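PDB 1LQS: viral interleukin-10 homolog from Human herpesvirus 5, which mimics human interleukin-10, binding the human IL-10 receptor in competition with it and triggering immunosuppressive signalling that the virus exploits. Local coordinates for residues 24-27 with 28-32; 120-123 with 124-128. All coordinates share one frame; numbering follows the deposited sequence.

Contact 1 (residues 24-27 with 28-32) lies at the start of helix 25-42, and contact 2 (120-123 with 124-128) at the C-terminal part of helix 116-126. They lie on opposite sides of the chain's centre, with their own centres about 37 Å apart and their nearest atoms about 19 Å apart, so neither touches the other. Both nevertheless reach the second subunit, as expected of the intertwined dimer of the IL-10 family, in which each chain lends its C-terminal helices to its partner. Contact 1 also meets a chain of another protein, consistent with a receptor-binding surface. Near contact 2 a bound N-acetylglucosamine lies about 11 Å from the side chain of Ala127.

Contact 1 of 2, residues 24-27 with 28-32; sequences YATR and LQDLR
Leu28 swings CG back beside its own backbone N (chi1 -84°), which lays the isobutyl group over the carbonyl of the preceding turn, with CD1 3.4 Å from Tyr24 O; the touch between CD1 and Tyr24 CB, at 4.4 Å, is loose. Asp30 turns the same way (chi1 -61°), and its carboxylate comes to lie by Thr26 O, two acceptors with no bond between them. The Thr26 methyl, anti to the backbone N, is a more distant neighbour that meets the carboxylate obliquely, with CG2 3.9 Å from Asp30 OD1.

Beneath these side chains the backbone bonds of helix 25-42 begin. Leu28 N donates to Tyr24 O over 2.9 Å, and Gln29 N donates to Ala25 O over 2.9 Å. Asp30 N follows with Thr26 O at 2.8 Å. The Leu31 N to Arg27 O bond, 3.0 Å long, is nearly straight at 175°.

Arg27 bends away from Asp30, and its guanidinium finds partners on helix 89-106 instead: NH2 forms a salt bridge with Asp105 and a hydrogen bond with Ser101. Leu31, like Arg27, touches Thr98 of that helix, and it also packs on Phe146 of the second subunit. Tyr24 packs its side chain on Ile102, its OH bonded to the backbone O of Gln18. Gln29 NE2 bonds the backbone of a different protein's chain, consistent with the receptor-binding role.

Turn-to-turn cohesion is thus carried by main-chain hydrogen bonds, while the polar ends of Arg27, Tyr24 and Gln29 are spent on partners beyond these turns.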
loop_
_atom_site.group_PDB
_atom_site.type_symbol
_atom_site.label_atom_id
_atom_site.label_comp_id
_atom_site.label_asym_id
_atom_site.label_seq_id
_atom_site.Cartn_x
_atom_site.Cartn_y
_atom_site.Cartn_z
ATOM N N TYR C 24 -21.623 4.062 8.147
ATOM C CA TYR C 24 -21.092 4.807 9.278
ATOM C C TYR C 24 -21.467 6.286 9.233
ATOM O O TYR C 24 -21.099 7.049 10.129
ATOM C CB TYR C 24 -19.569 4.666 9.326
ATOM C CG TYR C 24 -19.101 3.240 9.448
ATOM C CD1 TYR C 24 -18.814 2.472 8.315
ATOM C CD2 TYR C 24 -18.990 2.636 10.698
ATOM C CE1 TYR C 24 -18.439 1.139 8.426
ATOM C CE2 TYR C 24 -18.615 1.310 10.819
ATOM C CZ TYR C 24 -18.344 0.566 9.684
ATOM O OH TYR C 24 -17.998 -0.757 9.829
ATOM N N ALA C 25 -22.213 6.686 8.205
ATOM C CA ALA C 25 -22.606 8.082 8.041
ATOM C C ALA C 25 -23.445 8.717 9.172
ATOM O O ALA C 25 -23.142 9.832 9.607
ATOM C CB ALA C 25 -23.303 8.262 6.704
ATOM N N THR C 26 -24.468 8.026 9.666
ATOM C CA THR C 26 -25.304 8.609 10.716
ATOM C C THR C 26 -24.589 8.762 12.052
ATOM O O THR C 26 -24.775 9.769 12.747
ATOM C CB THR C 26 -26.609 7.817 10.935
ATOM O OG1 THR C 26 -27.362 7.791 9.720
ATOM C CG2 THR C 26 -27.463 8.500 11.994
ATOM N N ARG C 27 -23.779 7.774 12.419
ATOM C CA ARG C 27 -23.040 7.867 13.669
ATOM C C ARG C 27 -21.964 8.925 13.496
ATOM O O ARG C 27 -21.625 9.645 14.437
ATOM C CB ARG C 27 -22.420 6.526 14.042
ATOM C CG ARG C 27 -23.446 5.498 14.479
ATOM C CD ARG C 27 -23.457 4.333 13.514
ATOM N NE ARG C 27 -22.965 3.116 14.148
ATOM C CZ ARG C 27 -22.515 2.066 13.476
ATOM N NH1 ARG C 27 -22.487 2.091 12.152
ATOM N NH2 ARG C 27 -22.110 0.989 14.133
ATOM N N LEU C 28 -21.418 9.023 12.297
ATOM C CA LEU C 28 -20.427 10.050 12.070
ATOM C C LEU C 28 -21.128 11.386 12.302
ATOM O O LEU C 28 -20.554 12.306 12.884
ATOM C CB LEU C 28 -19.902 9.992 10.643
ATOM C CG LEU C 28 -18.783 8.999 10.368
ATOM C CD1 LEU C 28 -18.519 8.900 8.870
ATOM C CD2 LEU C 28 -17.553 9.461 11.095
ATOM N N GLN C 29 -22.383 11.490 11.863
ATOM C CA GLN C 29 -23.129 12.738 12.028
ATOM C C GLN C 29 -23.529 13.014 13.475
ATOM O O GLN C 29 -23.451 14.152 13.923
ATOM C CB GLN C 29 -24.362 12.750 11.134
ATOM C CG GLN C 29 -24.960 14.117 10.971
ATOM C CD GLN C 29 -26.224 14.066 10.177
ATOM O OE1 GLN C 29 -27.135 13.303 10.497
ATOM N NE2 GLN C 29 -26.299 14.871 9.126
ATOM N N ASP C 30 -23.967 11.986 14.199
ATOM C CA ASP C 30 -24.307 12.171 15.603
ATOM C C ASP C 30 -23.085 12.732 16.340
ATOM O O ASP C 30 -23.194 13.732 17.041
ATOM C CB ASP C 30 -24.683 10.856 16.288
ATOM C CG ASP C 30 -25.891 10.189 15.679
ATOM O OD1 ASP C 30 -26.735 10.870 15.046
ATOM O OD2 ASP C 30 -25.995 8.957 15.860
ATOM N N LEU C 31 -21.930 12.084 16.193
ATOM C CA LEU C 31 -20.722 12.545 16.869
ATOM C C LEU C 31 -20.494 14.012 16.571
ATOM O O LEU C 31 -20.266 14.823 17.481
ATOM C CB LEU C 31 -19.499 11.725 16.435
ATOM C CG LEU C 31 -19.517 10.275 16.945
ATOM C CD1 LEU C 31 -18.486 9.394 16.191
ATOM C CD2 LEU C 31 -19.257 10.293 18.430
ATOM N N ARG C 32 -20.568 14.357 15.294
ATOM C CA ARG C 32 -20.384 15.736 14.902
ATOM C C ARG C 32 -21.485 16.671 15.425
ATOM O O ARG C 32 -21.209 17.842 15.655
ATOM C CB ARG C 32 -20.249 15.828 13.384
ATOM C CG ARG C 32 -18.839 15.565 12.897
ATOM C CD ARG C 32 -18.783 14.897 11.528
ATOM N NE ARG C 32 -17.470 15.086 10.911
ATOM C CZ ARG C 32 -17.091 14.554 9.753
ATOM N NH1 ARG C 32 -17.925 13.777 9.079
ATOM N NH2 ARG C 32 -15.897 14.833 9.244
#

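Contact 2 of 2, residues 120-123 with 124-128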
loop_
_atom_site.group_PDB
_atom_site.type_symbol
_atom_site.label_atom_id
_atom_site.label_comp_id
_atom_site.label_asym_id
_atom_site.label_seq_id
_atom_site.Cartn_x
_atom_site.Cartn_y
_atom_site.Cartn_z
ATOM N N ILE C 120 -1.764 -13.581 6.642
ATOM C CA ILE C 120 -1.277 -14.486 7.686
ATOM C C ILE C 120 -2.353 -15.520 8.007
ATOM O O ILE C 120 -2.057 -16.694 8.251
ATOM C CB ILE C 120 -0.912 -13.726 8.998
ATOM C CG1 ILE C 120 0.368 -12.925 8.795
ATOM C CG2 ILE C 120 -0.712 -14.708 10.152
ATOM C CD1 ILE C 120 0.711 -12.048 9.961
ATOM N N SER C 121 -3.603 -15.085 7.999
ATOM C CA SER C 121 -4.705 -15.989 8.281
ATOM C C SER C 121 -4.846 -17.060 7.187
ATOM O O SER C 121 -4.921 -18.250 7.488
ATOM C CB SER C 121 -6.009 -15.195 8.412
ATOM O OG SER C 121 -7.015 -15.962 9.049
ATOM N N ARG C 122 -4.870 -16.644 5.922
ATOM C CA ARG C 122 -5.015 -17.599 4.819
ATOM C C ARG C 122 -3.866 -18.591 4.748
ATOM O O ARG C 122 -4.055 -19.739 4.360
ATOM C CB ARG C 122 -5.116 -16.887 3.467
ATOM C CG ARG C 122 -5.427 -17.858 2.319
ATOM C CD ARG C 122 -5.178 -17.269 0.924
ATOM N NE ARG C 122 -3.753 -17.156 0.596
ATOM C CZ ARG C 122 -3.028 -16.045 0.719
ATOM N NH1 ARG C 122 -3.590 -14.923 1.166
ATOM N NH2 ARG C 122 -1.739 -16.056 0.394
ATOM N N LEU C 123 -2.669 -18.144 5.105
ATOM C CA LEU C 123 -1.512 -19.029 5.074
ATOM C C LEU C 123 -1.602 -20.102 6.152
ATOM O O LEU C 123 -1.446 -21.287 5.866
ATOM C CB LEU C 123 -0.215 -18.232 5.245
ATOM C CG LEU C 123 0.204 -17.374 4.052
ATOM C CD1 LEU C 123 1.458 -16.605 4.399
ATOM C CD2 LEU C 123 0.426 -18.264 2.829
ATOM N N SER C 124 -1.872 -19.695 7.385
ATOM C CA SER C 124 -1.950 -20.655 8.482
ATOM C C SER C 124 -3.076 -21.674 8.337
ATOM O O SER C 124 -3.004 -22.761 8.904
ATOM C CB SER C 124 -2.086 -19.923 9.822
ATOM O OG SER C 124 -1.891 -20.816 10.909
ATOM N N GLN C 125 -4.108 -21.338 7.575
ATOM C CA GLN C 125 -5.224 -22.262 7.401
ATOM C C GLN C 125 -4.920 -23.398 6.446
ATOM O O GLN C 125 -5.355 -24.530 6.662
ATOM C CB GLN C 125 -6.470 -21.521 6.929
ATOM C CG GLN C 125 -7.259 -20.930 8.065
ATOM C CD GLN C 125 -8.403 -20.062 7.596
ATOM O OE1 GLN C 125 -9.212 -19.607 8.411
ATOM N NE2 GLN C 125 -8.480 -19.815 6.282
ATOM N N GLU C 126 -4.185 -23.092 5.383
ATOM C CA GLU C 126 -3.815 -24.116 4.415
ATOM C C GLU C 126 -2.828 -25.036 5.121
ATOM O O GLU C 126 -2.987 -26.256 5.151
ATOM C CB GLU C 126 -3.145 -23.485 3.194
ATOM C CG GLU C 126 -3.997 -22.477 2.464
ATOM C CD GLU C 126 -3.164 -21.565 1.586
ATOM O OE1 GLU C 126 -3.726 -20.594 1.030
ATOM O OE2 GLU C 126 -1.944 -21.817 1.451
ATOM N N ALA C 127 -1.810 -24.422 5.702
ATOM C CA ALA C 127 -0.780 -25.146 6.412
ATOM C C ALA C 127 -1.346 -25.931 7.586
ATOM O O ALA C 127 -0.615 -26.657 8.257
ATOM C CB ALA C 127 0.275 -24.176 6.901
ATOM N N GLU C 128 -2.641 -25.796 7.848
ATOM C CA GLU C 128 -3.224 -26.514 8.971
ATOM C C GLU C 128 -4.301 -27.492 8.562
ATOM O O GLU C 128 -4.719 -28.335 9.359
ATOM C CB GLU C 128 -3.761 -25.535 10.014
ATOM C CG GLU C 128 -2.977 -25.589 11.327
ATOM C CD GLU C 128 -1.494 -25.248 11.158
ATOM O OE1 GLU C 128 -0.658 -25.835 11.883
ATOM O OE2 GLU C 128 -1.163 -24.384 10.315
#
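Arg122 and Glu126, one helical turn apart, run side by side and point the same way to form the charged part of the contact. A salt bridge of 3.5 Å joins Arg122 NE to Glu126 OE1, which sits at the guanidinium edge, near its plane, although the guanidinium and carboxylate planes are turned 50° apart. Glu126 holds CG beside its backbone N (chi1 -59°) and is extended from there, a course that carries CG past Arg122 O at 3.3 Å. Arg122 NH2 is taken by Asp53 of the second subunit, so that the guanidinium spans two acidic groups.

Main-chain hydrogen bonds make up the second kind of interaction. Ser124 N donates to Ile120 O at 3.1 Å, and Gln125 N to Ser121 O at 3.2 Å. This is the C-terminal part of helix 116-126, one of the C-terminal helices that IL-10 family dimers exchange between subunits. Here Leu123 O gathers several donors: a near-straight bond from Ala127 N (3.2 Å), a weak one from Glu126 N, and Trp51 NE1 of the second subunit.

Side-chain carbons are also laid against carbonyl oxygens of the previous turn. Gln125 is extended beyond CG, and its CG methylene lies 3.6 Å from Ser121 O; Ala127 CB lies 3.5 Å from Leu123 O.

Apolar side chains also meet the second subunit: Leu123 lies on its Val56, Ile120 on its Trp68 and Ala127 on its Trp51.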